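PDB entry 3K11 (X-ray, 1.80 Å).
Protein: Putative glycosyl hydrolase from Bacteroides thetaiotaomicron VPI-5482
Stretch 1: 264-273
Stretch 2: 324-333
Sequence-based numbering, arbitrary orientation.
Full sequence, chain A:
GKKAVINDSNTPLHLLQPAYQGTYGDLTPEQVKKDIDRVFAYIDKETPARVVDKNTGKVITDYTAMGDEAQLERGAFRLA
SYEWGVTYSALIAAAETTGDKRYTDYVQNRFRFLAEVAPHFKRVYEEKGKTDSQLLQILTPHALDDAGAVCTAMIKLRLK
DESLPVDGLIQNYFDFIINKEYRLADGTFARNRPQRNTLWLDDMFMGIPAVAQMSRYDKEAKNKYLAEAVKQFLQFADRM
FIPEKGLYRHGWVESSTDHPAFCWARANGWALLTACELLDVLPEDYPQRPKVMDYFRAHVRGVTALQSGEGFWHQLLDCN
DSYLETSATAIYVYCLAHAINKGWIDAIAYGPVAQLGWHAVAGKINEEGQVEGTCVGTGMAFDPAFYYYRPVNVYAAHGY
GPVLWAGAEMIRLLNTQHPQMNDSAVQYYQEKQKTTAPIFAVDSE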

# COMPACT_ATOMS: atom_id res chain seq x y z
N TRP A 264 0.93 -5.00 -14.22
CA TRP A 264 0.48 -6.38 -14.29
C TRP A 264 1.66 -7.33 -14.11
O TRP A 264 2.71 -7.18 -14.76
N ALA A 265 1.52 -8.27 -13.19
CA ALA A 265 2.65 -9.16 -12.81
C ALA A 265 3.21 -10.00 -13.92
O ALA A 265 4.45 -10.01 -14.09
N ARG A 266 2.38 -10.66 -14.73
CA ARG A 266 3.00 -11.50 -15.75
C ARG A 266 3.81 -10.67 -16.74
O ARG A 266 4.93 -11.04 -17.03
N ALA A 267 3.30 -9.55 -17.21
CA ALA A 267 4.03 -8.74 -18.19
C ALA A 267 5.27 -8.14 -17.53
O ALA A 267 6.29 -7.98 -18.18
N ASN A 268 5.21 -7.83 -16.23
CA ASN A 268 6.41 -7.42 -15.53
C ASN A 268 7.40 -8.56 -15.49
O ASN A 268 8.60 -8.35 -15.69
N GLY A 269 6.90 -9.79 -15.39
CA GLY A 269 7.76 -10.96 -15.54
C GLY A 269 8.39 -11.02 -16.92
O GLY A 269 9.59 -11.24 -17.07
N TRP A 270 7.61 -10.81 -17.96
CA TRP A 270 8.16 -10.81 -19.30
C TRP A 270 9.29 -9.78 -19.47
O TRP A 270 10.27 -10.05 -20.12
N ALA A 271 9.18 -8.61 -18.85
CA ALA A 271 10.19 -7.55 -18.94
C ALA A 271 11.46 -7.98 -18.19
O ALA A 271 12.58 -7.71 -18.62
N LEU A 272 11.28 -8.63 -17.04
CA LEU A 272 12.43 -9.12 -16.25
C LEU A 272 13.15 -10.22 -17.00
O LEU A 272 14.39 -10.27 -17.05
N LEU A 273 12.35 -11.10 -17.62
CA LEU A 273 12.88 -12.22 -18.41
C LEU A 273 13.58 -11.73 -19.66
O LEU A 273 14.60 -12.30 -20.06
N LEU A 324 -3.06 -13.40 -5.79
CA LEU A 324 -1.72 -13.93 -5.94
C LEU A 324 -1.69 -14.80 -7.18
O LEU A 324 -2.46 -15.76 -7.30
N GLU A 325 -0.75 -14.54 -8.07
CA GLU A 325 -0.71 -15.21 -9.40
C GLU A 325 0.55 -16.02 -9.62
O GLU A 325 1.68 -15.56 -9.38
N THR A 326 0.35 -17.22 -10.11
CA THR A 326 1.41 -18.22 -10.15
C THR A 326 2.41 -18.01 -11.27
O THR A 326 3.62 -18.18 -11.04
N SER A 327 1.94 -17.73 -12.49
CA SER A 327 2.89 -17.68 -13.61
C SER A 327 3.93 -16.56 -13.43
O SER A 327 5.12 -16.78 -13.61
N ALA A 328 3.50 -15.39 -13.02
CA ALA A 328 4.43 -14.30 -12.77
C ALA A 328 5.40 -14.67 -11.68
O ALA A 328 6.60 -14.39 -11.77
N THR A 329 4.89 -15.29 -10.62
CA THR A 329 5.72 -15.72 -9.51
C THR A 329 6.82 -16.63 -9.99
O THR A 329 8.01 -16.44 -9.63
N ALA A 330 6.46 -17.59 -10.84
CA ALA A 330 7.46 -18.52 -11.39
C ALA A 330 8.53 -17.79 -12.23
O ALA A 330 9.73 -18.10 -12.15
N ILE A 331 8.08 -16.90 -13.10
CA ILE A 331 8.99 -16.09 -13.90
C ILE A 331 9.99 -15.34 -12.99
O ILE A 331 11.21 -15.38 -13.25
N TYR A 332 9.51 -14.68 -11.94
CA TYR A 332 10.40 -13.97 -11.04
C TYR A 332 11.40 -14.89 -10.38
O TYR A 332 12.58 -14.55 -10.23
N VAL A 333 10.93 -16.05 -9.95
CA VAL A 333 11.86 -17.04 -9.33
C VAL A 333 12.97 -17.40 -10.33
O VAL A 333 14.14 -17.46 -9.95

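Helices 265-273 and 326-333 run in nearly the same direction, 21° apart, with axes that approach to 8.1 Å. The CA atoms of Arg266 and Ala328 lie 4.3 Å apart, and Ala265 CB meets Ala328 CB at 3.4 Å.

Ile331 covers the most surface. Its CA-to-CB bond points toward the first helix, and with chi1 m and chi2 t it reaches Gly269 and Trp270. Ile331 CG2 lies 3.3 Å from Gly269 O and 4.1 Å from Leu273 CB. Ile331 CD1 sits over one face of the Trp270 ring, 3.9 Å from the centroid of the six-membered ring and 19° off its normal, a CH-pi contact; Trp270 (chi1 m) starts away from the second helix, but its ring comes back nearer. A CB on Gly269 would fall 2.9 Å from Ile331 CD1, a clash, so the bare glycine leaves room for this side chain.

Tyr332 (chi1 m, chi2 -41°) leaves its helix sideways, yet its ring enters a hole formed by Ala265, Asn268, Gly269 and Leu272. Tyr332 CE1 is 3.5 Å from Gly269 CA, and Tyr332 CD1 is 3.7 Å from Leu272 CD2. At the tip, Tyr332 OH donates a weak hydrogen bond to Ala265 O at 2.6 Å, an oxygen that also accepts from Gly269 N within the helix.

Arg266 forms the polar end of the contact. Its extended chi1 and chi2 (both t), followed by chi3 p, bring Arg266 NH1 to 3.0 Å from Ser327 OG, a hydrogen bond with an N-H...O angle of 160° at the guanidinium edge. The salt bridge from Arg266 NH1 to Glu325 OE2 is long, 3.9 Å. Glu325 also caps its own helix, Glu325 OE1 accepting from Ala328 N at 2.9 Å. Water 1 extends the link, donating to Glu325 OE1 at 2.8 Å and accepting a weak bond from Arg266 N at 2.9 Å.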

# COMPACT_ATOMS: atom_id res chain seq x y z
CB TRP A 264 -0.26 -6.62 -15.61
CG TRP A 264 -0.77 -8.00 -15.79
CD1 TRP A 264 -1.43 -8.74 -14.87
CD2 TRP A 264 -0.65 -8.81 -16.96
NE1 TRP A 264 -1.74 -9.95 -15.39
CE2 TRP A 264 -1.27 -10.04 -16.67
CE3 TRP A 264 -0.14 -8.60 -18.23
CZ2 TRP A 264 -1.37 -11.07 -17.60
CZ3 TRP A 264 -0.19 -9.64 -19.14
CH2 TRP A 264 -0.81 -10.86 -18.81
CB ALA A 265 2.26 -10.05 -11.57
CB ARG A 266 1.99 -12.36 -16.49
CG ARG A 266 2.70 -13.17 -17.60
CD ARG A 266 1.99 -14.42 -18.03
NE ARG A 266 0.71 -14.17 -18.67
CZ ARG A 266 -0.45 -14.69 -18.28
NH1 ARG A 266 -0.54 -15.52 -17.25
NH2 ARG A 266 -1.54 -14.41 -19.00
CB ALA A 267 3.13 -7.64 -18.82
CB ASN A 268 6.09 -6.89 -14.13
CG ASN A 268 5.92 -5.38 -14.14
OD1 ASN A 268 6.90 -4.65 -13.89
ND2 ASN A 268 4.71 -4.90 -14.52
CB TRP A 270 7.08 -10.54 -20.33
CG TRP A 270 6.04 -11.62 -20.50
CD1 TRP A 270 4.70 -11.42 -20.82
CD2 TRP A 270 6.22 -13.03 -20.39
NE1 TRP A 270 4.08 -12.63 -20.89
CE2 TRP A 270 4.98 -13.62 -20.62
CE3 TRP A 270 7.31 -13.86 -20.11
CZ2 TRP A 270 4.79 -14.98 -20.58
CZ3 TRP A 270 7.11 -15.23 -20.06
CH2 TRP A 270 5.85 -15.77 -20.28
CB ALA A 271 9.67 -6.24 -18.32
CB LEU A 272 11.94 -9.60 -14.87
CG LEU A 272 13.01 -9.67 -13.74
CD1 LEU A 272 13.64 -8.29 -13.41
CD2 LEU A 272 12.41 -10.34 -12.50
CB LEU A 273 11.74 -13.23 -18.71
CG LEU A 273 12.05 -14.54 -19.43
CD1 LEU A 273 13.24 -15.25 -18.92
CD2 LEU A 273 10.82 -15.45 -19.40
CB LEU A 324 -1.34 -14.74 -4.71
CG LEU A 324 -1.30 -13.94 -3.38
CD1 LEU A 324 -0.98 -14.84 -2.15
CD2 LEU A 324 -0.30 -12.76 -3.50
CB GLU A 325 -0.91 -14.13 -10.45
CG GLU A 325 -1.39 -14.63 -11.82
CD GLU A 325 -0.26 -15.15 -12.69
OE1 GLU A 325 0.80 -14.46 -12.68
OE2 GLU A 325 -0.42 -16.18 -13.41
CB THR A 326 0.77 -19.61 -10.29
OG1 THR A 326 -0.10 -19.85 -9.17
CG2 THR A 326 1.87 -20.73 -10.38
CB SER A 327 2.21 -17.57 -14.97
OG SER A 327 1.46 -16.38 -15.13
CB ALA A 328 3.68 -13.04 -12.35
CB THR A 329 4.87 -16.39 -8.41
OG1 THR A 329 3.92 -15.44 -7.91
CG2 THR A 329 5.75 -16.90 -7.27
CB ALA A 330 6.77 -19.63 -12.25
CB ILE A 331 8.28 -15.07 -14.81
CG1 ILE A 331 7.39 -15.76 -15.88
CG2 ILE A 331 9.33 -14.16 -15.49
CD1 ILE A 331 6.31 -14.80 -16.51
CB TYR A 332 9.67 -13.21 -9.97
CG TYR A 332 8.68 -12.18 -10.52
CD1 TYR A 332 8.99 -11.40 -11.63
CD2 TYR A 332 7.48 -11.96 -9.90
CE1 TYR A 332 8.08 -10.46 -12.11
CE2 TYR A 332 6.56 -11.01 -10.39
CZ TYR A 332 6.87 -10.28 -11.49
OH TYR A 332 5.96 -9.37 -12.01
CB VAL A 333 11.10 -18.31 -8.86
CG1 VAL A 333 12.07 -19.45 -8.44
CG2 VAL A 333 10.15 -17.94 -7.66
O HOH W 1 0.04 -11.91 -13.50